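PDB 5AH5: leucine--tRNA ligase from Agrobacterium radiobacter, which probably catalyses the ATP-dependent attachment of leucine to tRNA(Leu), and is linked to self-immunity of its host against an antibiotic. Local coordinates for residues B[53-58]-B[594-599]; B[61-66]-B[671-676]; B[602-607]-B[677-682]. All coordinates share one frame; numbering follows the deposited sequence.

In the fold
Along the chain the segments come in the order 53-58, 61-66, 594-599, 602-607, 671-676 and 677-682. Interactions 1 and 2 both use helix 48-66, which leads away from the bound leucyl-adenylate analogue, and their centres lie about 13 Å apart. Interaction 3 has its centre about 10 Å from that of interaction 1 and about 13 Å from that of interaction 2. Met-56 packs against Phe-676 and Phe-678, so the three contacts form one continuous region. Helices 653-674 and 678-695, consecutive in the anticodon-binding domain, here meet segments of the class I catalytic part, and interactions 2 and 3 also include protein contacts to the tRNA.

Interaction 1 (B[53-58]-B[594-599]); sequences NYSMGD and AVRCYL. With LSS (5'-O-(L-leucylsulfamoyl)adenosine), chain I.
Helices 48-66 and 592-601 approach most closely where Ser-55 faces Arg-596, with 6.1 Å between their CA atoms. Ser-55 has a small side chain, and its OG rests against the aliphatic part of the arginine, 3.5 Å from Arg-596 CG. The hydroxyl itself is hydrogen-bonded to Val-51 O, one turn earlier in its own helix, which leaves the contact with Arg-596 one of packing.

One turn further along, Asp-58 meets the end of the same arginine. The Arg-596 chain bends at chi3 (54°), bringing its guanidinium to the aspartate, and the two side chains cross at about a right angle. The salt bridge runs from Arg-596 NH2 to Asp-58 OD2 at 2.8 Å and uses the anti lone pair of the oxygen. The carboxylate and guanidinium planes are 66° apart, and both guanidinium nitrogens address OD2, NH1 only weakly, while OD1 accepts from Gly-116 N. OD2 also takes a salt bridge from Arg-62 NE, and Arg-596 NH1 is bound to Leu-113 O as well. The buried carboxylate thus has two arginines at OD2 and a backbone N-H at OD1, and the arginines would probably stabilise its negative charge.

At the other end of this segment the helix reaches the active site. Asn-53 OD1 accepts a hydrogen bond of 2.6 Å from O3, a ribose hydroxyl of the leucyl-adenylate analogue, while its ND2 bonds to Ile-524 O. Helix 48-66 starts within the predicted HIGH region and passes beside strands 32-37 and 520-524 of the parallel sheet; helix 592-601 packs in turn on helix 583-590 through Val-595 and on helix 617-632 through Ala-594 and Cys-597.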
loop_
_atom_site.group_PDB
_atom_site.type_symbol
_atom_site.label_atom_id
_atom_site.label_comp_id
_atom_site.label_asym_id
_atom_site.label_seq_id
_atom_site.Cartn_x
_atom_site.Cartn_y
_atom_site.Cartn_z
ATOM N N ASN B 53 4.199 8.965 6.893
ATOM C CA ASN B 53 3.198 7.994 6.572
ATOM C C ASN B 53 1.959 8.037 7.535
ATOM O O ASN B 53 0.791 7.993 7.100
ATOM C CB ASN B 53 3.860 6.628 6.592
ATOM C CG ASN B 53 3.049 5.555 5.982
ATOM O OD1 ASN B 53 3.617 4.511 5.621
ATOM N ND2 ASN B 53 1.736 5.735 5.884
ATOM N N TYR B 54 2.231 8.266 8.796
ATOM C CA TYR B 54 1.255 8.110 9.851
ATOM C C TYR B 54 0.571 9.455 10.159
ATOM O O TYR B 54 -0.582 9.521 10.604
ATOM C CB TYR B 54 1.884 7.406 11.075
ATOM C CG TYR B 54 2.473 5.997 10.794
ATOM C CD1 TYR B 54 1.999 5.213 9.774
ATOM C CD2 TYR B 54 3.483 5.434 11.596
ATOM C CE1 TYR B 54 2.492 3.979 9.499
ATOM C CE2 TYR B 54 4.004 4.145 11.301
ATOM C CZ TYR B 54 3.535 3.432 10.271
ATOM O OH TYR B 54 3.990 2.129 9.961
ATOM N N SER B 55 1.297 10.530 9.977
ATOM C CA SER B 55 0.735 11.867 10.050
ATOM C C SER B 55 -0.435 12.017 9.130
ATOM O O SER B 55 -1.444 12.636 9.497
ATOM C CB SER B 55 1.762 12.895 9.675
ATOM O OG SER B 55 2.665 13.022 10.712
ATOM N N MET B 56 -0.327 11.451 7.954
ATOM C CA MET B 56 -1.397 11.607 6.910
ATOM C C MET B 56 -2.679 10.913 7.361
ATOM O O MET B 56 -3.787 11.453 7.185
ATOM C CB MET B 56 -0.974 11.052 5.567
ATOM C CG MET B 56 0.204 11.754 4.895
ATOM S SD MET B 56 0.730 10.980 3.329
ATOM C CE MET B 56 2.115 12.078 3.042
ATOM N N GLY B 57 -2.520 9.718 7.951
ATOM C CA GLY B 57 -3.633 8.981 8.473
ATOM C C GLY B 57 -4.242 9.672 9.627
ATOM O O GLY B 57 -5.456 9.715 9.700
ATOM N N ASP B 58 -3.436 10.255 10.527
ATOM C CA ASP B 58 -4.020 10.928 11.641
ATOM C C ASP B 58 -4.861 12.203 11.263
ATOM O O ASP B 58 -5.860 12.502 11.882
ATOM C CB ASP B 58 -2.961 11.415 12.602
ATOM C CG ASP B 58 -3.555 11.799 13.950
ATOM O OD1 ASP B 58 -4.324 10.991 14.513
ATOM O OD2 ASP B 58 -3.288 12.911 14.457
ATOM N N ALA B 594 4.637 21.197 14.435
ATOM C CA ALA B 594 5.553 21.774 13.444
ATOM C C ALA B 594 6.218 20.701 12.630
ATOM O O ALA B 594 6.384 20.869 11.429
ATOM C CB ALA B 594 6.573 22.667 14.127
ATOM N N VAL B 595 6.489 19.539 13.256
ATOM C CA VAL B 595 7.083 18.444 12.567
ATOM C C VAL B 595 6.098 17.873 11.572
ATOM O O VAL B 595 6.431 17.633 10.406
ATOM C CB VAL B 595 7.559 17.342 13.560
ATOM C CG1 VAL B 595 8.013 16.131 12.826
ATOM C CG2 VAL B 595 8.728 17.893 14.361
ATOM N N ARG B 596 4.897 17.614 12.049
ATOM C CA ARG B 596 3.896 16.995 11.208
ATOM C C ARG B 596 3.470 17.934 10.041
ATOM O O ARG B 596 3.313 17.470 8.890
ATOM C CB ARG B 596 2.686 16.668 12.039
ATOM C CG ARG B 596 2.930 15.575 13.094
ATOM C CD ARG B 596 1.779 15.494 14.073
ATOM N NE ARG B 596 0.512 15.324 13.374
ATOM C CZ ARG B 596 -0.610 14.839 13.911
ATOM N NH1 ARG B 596 -0.650 14.353 15.153
ATOM N NH2 ARG B 596 -1.699 14.786 13.168
ATOM N N CYS B 597 3.290 19.206 10.356
ATOM C CA CYS B 597 2.887 20.225 9.296
ATOM C C CYS B 597 3.972 20.466 8.249
ATOM O O CYS B 597 3.646 20.600 7.073
ATOM C CB CYS B 597 2.504 21.542 9.948
ATOM S SG CYS B 597 0.873 21.450 10.745
ATOM N N TYR B 598 5.256 20.447 8.638
ATOM C CA TYR B 598 6.352 20.474 7.636
ATOM C C TYR B 598 6.269 19.318 6.706
ATOM O O TYR B 598 6.344 19.510 5.502
ATOM C CB TYR B 598 7.731 20.569 8.293
ATOM C CG TYR B 598 8.974 20.333 7.422
ATOM C CD1 TYR B 598 9.349 21.224 6.384
ATOM C CD2 TYR B 598 9.782 19.214 7.621
ATOM C CE1 TYR B 598 10.506 21.000 5.612
ATOM C CE2 TYR B 598 10.930 19.003 6.849
ATOM C CZ TYR B 598 11.277 19.902 5.838
ATOM O OH TYR B 598 12.429 19.676 5.102
ATOM N N LEU B 599 6.111 18.092 7.211
ATOM C CA LEU B 599 5.997 16.943 6.295
ATOM C C LEU B 599 4.799 17.007 5.395
ATOM O O LEU B 599 4.807 16.435 4.289
ATOM C CB LEU B 599 5.955 15.597 7.048
ATOM C CG LEU B 599 7.308 15.271 7.739
ATOM C CD1 LEU B 599 7.084 14.235 8.853
ATOM C CD2 LEU B 599 8.321 14.779 6.721
HETATM C C1 LSS I . 6.596 -2.454 6.505
HETATM N N1 LSS I . 9.686 7.478 3.738
HETATM O O1 LSS I . 6.914 -2.116 5.386
HETATM S S1 LSS I . 8.029 -0.740 7.546
HETATM C C2 LSS I . 8.381 7.259 3.591
HETATM N N2 LSS I . 7.068 -1.882 7.598
HETATM O O2 LSS I . 6.568 2.687 3.162
HETATM N N3 LSS I . 7.758 6.167 4.084
HETATM O O3 LSS I . 4.162 2.214 4.426
HETATM C C4 LSS I . 8.495 5.258 4.765
HETATM N N4 LSS I . 5.608 -4.129 8.073
HETATM O O4 LSS I . 6.375 3.199 6.665
HETATM C C5 LSS I . 9.873 5.390 4.874
HETATM O O5 LSS I . 7.292 0.487 6.839
HETATM C C6 LSS I . 10.475 6.510 4.328
HETATM N N6 LSS I . 11.815 6.674 4.486
HETATM C C7 LSS I . 3.214 -4.414 6.102
HETATM N N7 LSS I . 10.340 4.310 5.553
HETATM C C8 LSS I . 9.285 3.491 5.815
HETATM C C9 LSS I . 4.260 -3.296 6.128
HETATM N N9 LSS I . 8.161 4.099 5.354
HETATM C CA LSS I . 5.661 -3.615 6.679
HETATM C C10 LSS I . 3.628 -5.458 5.053
HETATM C C11 LSS I . 1.808 -3.761 5.850
HETATM O O1A LSS I . 9.284 -0.870 6.792
HETATM C C21 LSS I . 6.805 3.585 5.370
HETATM C C22 LSS I . 6.655 2.371 4.522
HETATM C C23 LSS I . 5.375 1.733 5.068
HETATM C C24 LSS I . 5.463 2.127 6.528
HETATM C C25 LSS I . 6.103 1.042 7.395
HETATM O O2A LSS I . 8.325 -0.215 8.862
#

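Interaction 2 (B[61-66]-B[671-676]); sequences ARMQIA and ADVERF. With nucleotides of chain D.
Met-63 and Val-673 reach toward each other tip to tip and carry most of this contact. The Met-63 chain leaves its helix with CG opposite the backbone N (chi1 -167°), runs straight to the sulfur, and turns at chi3 so that the terminal methyl lies against the valine. CE comes within 3.6 Å of Val-673 CG1, and SD lies 3.7 Å from Val-673 CB, so both the sulfur and its methyl meet the branched side chain. The same methyl continues over the start of the next residue, 4.1 Å from Glu-674 N. Trp-741 touches Met-63 as well, while Leu-60 and Phe-718 pack on Val-673.

Helix 653-674, part of the anticodon-binding domain, ends here in a Schellman motif. Phe-676, with positive phi, is its C-prime residue, and His-677 N and Phe-676 N turn back to Asp-672 O and Val-673 O. The helix thus presents Val-673 to the last turns of helix 48-66, which belongs to the class I catalytic part of the enzyme.

Glu-674 stands at the exposed border. Its OE1 is in a salt bridge with Arg-67 NH1, a group that also binds Gln-64 OE1. A water spans the remaining distance, accepting from Gln-64 NE2 at 3.0 Å and donating to Glu-674 OE1 at 3.3 Å.

Arg-675, within the turn that ends the helix, reaches the bound RNA. Its NE and NH2 grip Asp-672 OD1 side-on, in the guanidinium plane, with NH2 at 2.8 Å, which probably orients the group for its phosphate. NH1 and NH2 donate to U16 OP1 of chain D, the NH2 bond measuring 3.0 Å, and the uracil O2 sits above one face of the guanidinium.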
loop_
_atom_site.group_PDB
_atom_site.type_symbol
_atom_site.label_atom_id
_atom_site.label_comp_id
_atom_site.label_asym_id
_atom_site.label_seq_id
_atom_site.Cartn_x
_atom_site.Cartn_y
_atom_site.Cartn_z
ATOM N N ALA B 61 -8.029 11.078 9.815
ATOM C CA ALA B 61 -8.907 10.493 10.806
ATOM C C ALA B 61 -9.543 11.589 11.683
ATOM O O ALA B 61 -10.714 11.524 11.943
ATOM C CB ALA B 61 -8.150 9.504 11.694
ATOM N N ARG B 62 -8.759 12.547 12.159
ATOM C CA ARG B 62 -9.263 13.594 12.988
ATOM C C ARG B 62 -10.369 14.421 12.282
ATOM O O ARG B 62 -11.340 14.793 12.894
ATOM C CB ARG B 62 -8.124 14.544 13.368
ATOM C CG ARG B 62 -7.245 13.992 14.478
ATOM C CD ARG B 62 -6.075 14.912 14.705
ATOM N NE ARG B 62 -5.180 14.437 15.727
ATOM C CZ ARG B 62 -5.227 14.716 17.021
ATOM N NH1 ARG B 62 -6.164 15.474 17.550
ATOM N NH2 ARG B 62 -4.288 14.210 17.814
ATOM N N MET B 63 -10.206 14.635 10.982
ATOM C CA MET B 63 -11.200 15.349 10.239
ATOM C C MET B 63 -12.453 14.479 10.162
ATOM O O MET B 63 -13.556 14.998 10.308
ATOM C CB MET B 63 -10.748 15.696 8.815
ATOM C CG MET B 63 -11.714 16.704 8.241
ATOM S SD MET B 63 -11.353 17.086 6.570
ATOM C CE MET B 63 -11.734 15.710 5.512
ATOM N N GLN B 64 -12.290 13.194 9.857
ATOM C CA GLN B 64 -13.450 12.342 9.638
ATOM C C GLN B 64 -14.197 12.150 10.930
ATOM O O GLN B 64 -15.410 12.144 10.931
ATOM C CB GLN B 64 -13.125 11.009 9.013
ATOM C CG GLN B 64 -12.496 11.070 7.659
ATOM C CD GLN B 64 -13.453 11.623 6.616
ATOM O OE1 GLN B 64 -13.812 12.785 6.676
ATOM N NE2 GLN B 64 -13.818 10.814 5.660
ATOM N N ILE B 65 -13.491 12.126 12.030
ATOM C CA ILE B 65 -14.156 12.145 13.314
ATOM C C ILE B 65 -14.991 13.416 13.555
ATOM O O ILE B 65 -16.136 13.350 13.999
ATOM C CB ILE B 65 -13.161 11.963 14.453
ATOM C CG1 ILE B 65 -12.591 10.523 14.415
ATOM C CG2 ILE B 65 -13.792 12.317 15.793
ATOM C CD1 ILE B 65 -11.425 10.262 15.329
ATOM N N ALA B 66 -14.387 14.566 13.355
ATOM C CA ALA B 66 -15.129 15.837 13.415
ATOM C C ALA B 66 -16.328 15.884 12.497
ATOM O O ALA B 66 -17.301 16.560 12.835
ATOM C CB ALA B 66 -14.225 17.036 13.169
ATOM N N ALA B 671 -12.302 19.194 1.106
ATOM C CA ALA B 671 -12.094 18.426 -0.132
ATOM C C ALA B 671 -10.618 17.986 -0.274
ATOM O O ALA B 671 -10.349 16.876 -0.735
ATOM C CB ALA B 671 -12.523 19.229 -1.379
ATOM N N ASP B 672 -9.674 18.855 0.122
ATOM C CA ASP B 672 -8.277 18.558 -0.084
ATOM C C ASP B 672 -7.738 17.452 0.873
ATOM O O ASP B 672 -6.945 16.675 0.452
ATOM C CB ASP B 672 -7.429 19.798 0.013
ATOM C CG ASP B 672 -7.469 20.672 -1.343
ATOM O OD1 ASP B 672 -7.842 20.177 -2.465
ATOM O OD2 ASP B 672 -7.073 21.830 -1.245
ATOM N N VAL B 673 -8.149 17.461 2.125
ATOM C CA VAL B 673 -7.780 16.402 3.098
ATOM C C VAL B 673 -8.266 15.093 2.598
ATOM O O VAL B 673 -7.506 14.119 2.607
ATOM C CB VAL B 673 -8.283 16.660 4.500
ATOM C CG1 VAL B 673 -8.134 15.425 5.425
ATOM C CG2 VAL B 673 -7.558 17.841 5.093
ATOM N N GLU B 674 -9.492 15.047 2.115
ATOM C CA GLU B 674 -10.010 13.774 1.682
ATOM C C GLU B 674 -9.443 13.258 0.385
ATOM O O GLU B 674 -9.584 12.070 0.096
ATOM C CB GLU B 674 -11.537 13.723 1.773
ATOM C CG GLU B 674 -12.319 14.055 0.568
ATOM C CD GLU B 674 -13.795 14.349 0.910
ATOM O OE1 GLU B 674 -14.313 13.857 1.956
ATOM O OE2 GLU B 674 -14.426 15.100 0.122
ATOM N N ARG B 675 -8.716 14.077 -0.384
ATOM C CA ARG B 675 -8.027 13.490 -1.529
ATOM C C ARG B 675 -6.495 13.551 -1.376
ATOM O O ARG B 675 -5.780 13.435 -2.387
ATOM C CB ARG B 675 -8.511 14.108 -2.857
ATOM C CG ARG B 675 -8.115 15.552 -3.025
ATOM C CD ARG B 675 -8.644 16.179 -4.328
ATOM N NE ARG B 675 -8.336 17.604 -4.293
ATOM C CZ ARG B 675 -8.031 18.349 -5.357
ATOM N NH1 ARG B 675 -7.997 17.831 -6.573
ATOM N NH2 ARG B 675 -7.748 19.633 -5.185
ATOM N N PHE B 676 -6.033 13.748 -0.138
ATOM C CA PHE B 676 -4.616 13.800 0.233
ATOM C C PHE B 676 -3.804 14.979 -0.313
ATOM O O PHE B 676 -2.570 14.888 -0.394
ATOM C CB PHE B 676 -3.910 12.424 -0.098
ATOM C CG PHE B 676 -4.153 11.342 0.952
ATOM C CD1 PHE B 676 -5.444 10.954 1.280
ATOM C CD2 PHE B 676 -3.076 10.692 1.583
ATOM C CE1 PHE B 676 -5.667 9.948 2.225
ATOM C CE2 PHE B 676 -3.276 9.717 2.562
ATOM C CZ PHE B 676 -4.564 9.325 2.878
ATOM P P U D 16 -7.956 21.238 -9.232
ATOM O OP1 U D 16 -7.325 20.644 -7.989
ATOM O OP2 U D 16 -7.664 20.615 -10.525
ATOM O "O5'" U D 16 -9.504 21.419 -8.912
ATOM C "C5'" U D 16 -10.526 21.084 -9.857
ATOM C "C4'" U D 16 -10.943 19.651 -9.626
ATOM O "O4'" U D 16 -11.335 19.474 -8.240
ATOM C "C3'" U D 16 -12.150 19.184 -10.419
ATOM O "O3'" U D 16 -12.037 17.774 -10.604
ATOM C "C2'" U D 16 -13.301 19.692 -9.552
ATOM O "O2'" U D 16 -14.538 19.040 -9.751
ATOM C "C1'" U D 16 -12.751 19.444 -8.140
ATOM N N1 U D 16 -13.153 20.366 -7.057
ATOM C C2 U D 16 -12.724 20.045 -5.777
ATOM O O2 U D 16 -12.048 19.058 -5.528
ATOM N N3 U D 16 -13.113 20.928 -4.799
ATOM C C4 U D 16 -13.867 22.074 -4.956
ATOM O O4 U D 16 -14.130 22.764 -3.970
ATOM C C5 U D 16 -14.274 22.339 -6.305
ATOM C C6 U D 16 -13.911 21.500 -7.287
HETATM O O HOH W 1 -15.747 11.275 3.390
#

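Interaction 3 (B[602-607]-B[677-682]); sequences KTTYNA and HFNAAI. With nucleotides of chain D.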
loop_
_atom_site.group_PDB
_atom_site.type_symbol
_atom_site.label_atom_id
_atom_site.label_comp_id
_atom_site.label_asym_id
_atom_site.label_seq_id
_atom_site.Cartn_x
_atom_site.Cartn_y
_atom_site.Cartn_z
ATOM N N LYS B 602 5.330 20.231 2.773
ATOM C CA LYS B 602 6.566 20.361 1.994
ATOM C C LYS B 602 6.320 20.109 0.511
ATOM O O LYS B 602 6.811 20.835 -0.313
ATOM C CB LYS B 602 7.670 19.428 2.540
ATOM C CG LYS B 602 8.971 19.425 1.766
ATOM C CD LYS B 602 9.641 20.782 1.746
ATOM C CE LYS B 602 11.108 20.627 1.382
ATOM N NZ LYS B 602 11.650 21.868 0.791
ATOM N N THR B 603 5.490 19.139 0.158
ATOM C CA THR B 603 5.324 18.804 -1.247
ATOM C C THR B 603 4.106 17.986 -1.348
ATOM O O THR B 603 3.363 17.878 -0.402
ATOM C CB THR B 603 6.560 18.074 -1.831
ATOM O OG1 THR B 603 6.382 17.857 -3.224
ATOM C CG2 THR B 603 6.820 16.667 -1.148
ATOM N N THR B 604 3.853 17.450 -2.523
ATOM C CA THR B 604 2.720 16.595 -2.763
ATOM C C THR B 604 2.903 15.293 -1.913
ATOM O O THR B 604 4.038 14.821 -1.759
ATOM C CB THR B 604 2.726 16.253 -4.239
ATOM O OG1 THR B 604 2.986 17.462 -4.983
ATOM C CG2 THR B 604 1.371 15.630 -4.701
ATOM N N TYR B 605 1.795 14.690 -1.464
ATOM C CA TYR B 605 1.826 13.537 -0.581
ATOM C C TYR B 605 2.672 12.397 -1.152
ATOM O O TYR B 605 3.356 11.688 -0.412
ATOM C CB TYR B 605 0.410 13.036 -0.218
ATOM C CG TYR B 605 -0.185 12.204 -1.277
ATOM C CD1 TYR B 605 -0.937 12.776 -2.304
ATOM C CD2 TYR B 605 -0.036 10.852 -1.288
ATOM C CE1 TYR B 605 -1.513 11.980 -3.301
ATOM C CE2 TYR B 605 -0.591 10.065 -2.299
ATOM C CZ TYR B 605 -1.300 10.643 -3.307
ATOM O OH TYR B 605 -1.839 9.843 -4.309
ATOM N N ASN B 606 2.593 12.190 -2.462
ATOM C CA ASN B 606 3.289 11.108 -3.111
ATOM C C ASN B 606 4.678 11.448 -3.660
ATOM O O ASN B 606 5.279 10.581 -4.254
ATOM C CB ASN B 606 2.436 10.496 -4.196
ATOM C CG ASN B 606 2.048 11.520 -5.291
ATOM O OD1 ASN B 606 2.374 12.670 -5.223
ATOM N ND2 ASN B 606 1.347 11.061 -6.267
ATOM N N ALA B 607 5.223 12.632 -3.367
ATOM C CA ALA B 607 6.549 12.978 -3.830
ATOM C C ALA B 607 7.581 12.944 -2.713
ATOM O O ALA B 607 7.235 13.180 -1.544
ATOM C CB ALA B 607 6.550 14.374 -4.457
ATOM N N HIS B 677 -4.479 16.069 -0.682
ATOM C CA HIS B 677 -3.822 17.322 -1.023
ATOM C C HIS B 677 -3.608 18.154 0.226
ATOM O O HIS B 677 -4.098 19.311 0.327
ATOM C CB HIS B 677 -4.657 18.046 -2.101
ATOM C CG HIS B 677 -4.588 17.375 -3.435
ATOM N ND1 HIS B 677 -4.651 18.071 -4.627
ATOM C CD2 HIS B 677 -4.311 16.094 -3.766
ATOM C CE1 HIS B 677 -4.494 17.227 -5.628
ATOM N NE2 HIS B 677 -4.298 16.020 -5.131
ATOM N N PHE B 678 -2.800 17.608 1.172
ATOM C CA PHE B 678 -2.594 18.228 2.449
ATOM C C PHE B 678 -1.861 19.512 2.286
ATOM O O PHE B 678 -2.081 20.466 3.076
ATOM C CB PHE B 678 -1.769 17.348 3.430
ATOM C CG PHE B 678 -2.354 15.995 3.629
ATOM C CD1 PHE B 678 -3.469 15.821 4.421
ATOM C CD2 PHE B 678 -1.811 14.911 2.981
ATOM C CE1 PHE B 678 -4.008 14.559 4.609
ATOM C CE2 PHE B 678 -2.345 13.642 3.138
ATOM C CZ PHE B 678 -3.455 13.468 3.956
ATOM N N ASN B 679 -0.928 19.538 1.352
ATOM C CA ASN B 679 -0.137 20.773 1.208
ATOM C C ASN B 679 -1.040 21.917 0.727
ATOM O O ASN B 679 -0.943 23.016 1.258
ATOM C CB ASN B 679 1.055 20.641 0.264
ATOM C CG ASN B 679 0.671 20.164 -1.094
ATOM O OD1 ASN B 679 -0.397 19.596 -1.264
ATOM N ND2 ASN B 679 1.535 20.385 -2.080
ATOM N N ALA B 680 -1.953 21.613 -0.169
ATOM C CA ALA B 680 -2.911 22.718 -0.650
ATOM C C ALA B 680 -3.884 23.108 0.437
ATOM O O ALA B 680 -4.221 24.267 0.585
ATOM C CB ALA B 680 -3.629 22.282 -1.883
ATOM N N ALA B 681 -4.260 22.159 1.318
ATOM C CA ALA B 681 -5.160 22.523 2.430
ATOM C C ALA B 681 -4.494 23.462 3.429
ATOM O O ALA B 681 -5.087 24.409 3.992
ATOM C CB ALA B 681 -5.650 21.245 3.118
ATOM N N ILE B 682 -3.229 23.194 3.711
ATOM C CA ILE B 682 -2.524 23.980 4.655
ATOM C C ILE B 682 -2.310 25.386 4.014
ATOM O O ILE B 682 -2.358 26.399 4.698
ATOM C CB ILE B 682 -1.169 23.303 5.075
ATOM C CG1 ILE B 682 -1.450 22.076 6.008
ATOM C CG2 ILE B 682 -0.330 24.288 5.847
ATOM C CD1 ILE B 682 -0.218 21.193 6.234
ATOM P P A D 14 1.591 20.366 -6.036
ATOM O OP1 A D 14 0.981 19.342 -5.084
ATOM O OP2 A D 14 1.914 19.958 -7.368
ATOM O "O5'" A D 14 0.678 21.675 -6.020
ATOM C "C5'" A D 14 0.371 22.330 -4.799
ATOM C "C4'" A D 14 -0.569 23.459 -5.063
ATOM O "O4'" A D 14 0.140 24.552 -5.723
ATOM C "C3'" A D 14 -1.734 23.133 -5.989
ATOM O "O3'" A D 14 -2.809 22.494 -5.279
ATOM C "C2'" A D 14 -2.115 24.516 -6.514
ATOM O "O2'" A D 14 -2.904 25.245 -5.604
ATOM C "C1'" A D 14 -0.759 25.218 -6.582
ATOM N N9 A D 14 -0.151 25.356 -7.903
ATOM C C8 A D 14 0.992 24.788 -8.404
ATOM N N7 A D 14 1.314 25.214 -9.597
ATOM C C5 A D 14 0.319 26.130 -9.901
ATOM C C6 A D 14 0.094 26.944 -11.025
ATOM N N6 A D 14 0.870 26.934 -12.109
ATOM N N1 A D 14 -1.003 27.736 -11.020
ATOM C C2 A D 14 -1.780 27.748 -9.930
ATOM N N3 A D 14 -1.652 27.052 -8.798
ATOM C C4 A D 14 -0.578 26.241 -8.858
ATOM P P A D 13 8.503 19.269 -5.653
ATOM O OP1 A D 13 8.403 17.828 -5.393
ATOM O OP2 A D 13 8.995 19.692 -6.953
ATOM O "O5'" A D 13 7.110 19.914 -5.246
ATOM C "C5'" A D 13 6.044 20.213 -6.150
ATOM C "C4'" A D 13 5.247 21.258 -5.430
ATOM O "O4'" A D 13 6.032 22.481 -5.375
ATOM C "C3'" A D 13 3.888 21.644 -5.986
ATOM O "O3'" A D 13 2.916 20.881 -5.322
ATOM C "C2'" A D 13 3.746 23.077 -5.488
ATOM O "O2'" A D 13 3.268 23.269 -4.161
ATOM C "C1'" A D 13 5.184 23.585 -5.621
ATOM N N9 A D 13 5.518 24.149 -6.933
ATOM C C8 A D 13 6.410 23.742 -7.896
ATOM N N7 A D 13 6.436 24.518 -8.957
ATOM C C5 A D 13 5.492 25.495 -8.676
ATOM C C6 A D 13 5.054 26.630 -9.389
ATOM N N6 A D 13 5.501 26.965 -10.598
ATOM N N1 A D 13 4.131 27.422 -8.799
ATOM C C2 A D 13 3.612 27.038 -7.622
ATOM N N3 A D 13 3.938 25.994 -6.858
ATOM C C4 A D 13 4.933 25.290 -7.423
ATOM P P A D 15 -3.745 21.396 -6.002
ATOM O OP1 A D 15 -4.780 20.982 -5.029
ATOM O OP2 A D 15 -2.912 20.407 -6.662
ATOM O "O5'" A D 15 -4.488 22.225 -7.151
ATOM C "C5'" A D 15 -5.389 23.325 -6.866
ATOM C "C4'" A D 15 -5.784 24.025 -8.170
ATOM O "O4'" A D 15 -4.689 24.840 -8.687
ATOM C "C3'" A D 15 -6.114 23.101 -9.340
ATOM O "O3'" A D 15 -7.484 22.768 -9.309
ATOM C "C2'" A D 15 -5.918 24.002 -10.554
ATOM O "O2'" A D 15 -7.004 24.872 -10.773
ATOM C "C1'" A D 15 -4.739 24.856 -10.118
ATOM N N9 A D 15 -3.498 24.311 -10.657
ATOM C C8 A D 15 -2.681 23.333 -10.138
ATOM N N7 A D 15 -1.635 23.075 -10.879
ATOM C C5 A D 15 -1.753 23.964 -11.942
ATOM C C6 A D 15 -0.941 24.213 -13.062
ATOM N N6 A D 15 0.196 23.566 -13.306
ATOM N N1 A D 15 -1.355 25.153 -13.946
ATOM C C2 A D 15 -2.485 25.812 -13.688
ATOM N N3 A D 15 -3.319 25.686 -12.658
ATOM C C4 A D 15 -2.896 24.725 -11.818
HETATM O O HOH W 2 -0.504 16.184 -1.481
#
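A binding site for the tRNA sugar-phosphate backbone forms where loop 602-607 meets the start of helix 678-695. Its centre is OP1 of A14 of chain D, reached from both segments: Thr-604 OG1 donates to A14 OP1 at 2.8 Å, and Asn-679 ND2 donates to the same oxygen at 3.2 Å in an almost straight bond (176°). The asparagine takes a chi1 of 55°, which places CG between its backbone N and carbonyl carbon and carries the amide across to the loop. There ND2 passes 3.5 Å from Thr-603 O, a contact without a hydrogen bond.

The other end of this amide is held more loosely. Asn-679 OD1 accepts a weak bond from Ala-680 N, and a water that accepts from Tyr-605 N at 2.7 Å makes a weak bond to it too. Beside these polar groups, Tyr-605 CB meets the edge of the Phe-678 ring, 4.3 Å from CD2. Phe-678 also packs on Met-56 and Thr-59 of helix 48-66, and Tyr-605 meets Tyr-560 edge-to-face.

Phosphates on either side of A14 are bound by one segment each. Thr-603 OG1 lies 3.0 Å from OP1 of A13 of chain D. His-677, the N-cap residue, donates from ND1 to A15 OP1 of chain D at 2.9 Å and 170°, the oxygen lying in the plane of the ring. The N-terminal end of helix 678-695 would probably favour the A14 and A15 phosphates through its dipole. A type I turn, Thr-604 to Ala-607, shapes the loop. Bonds to phosphates rather than bases are typical of sequence-independent recognition of a tRNA backbone, probably in the D arm here.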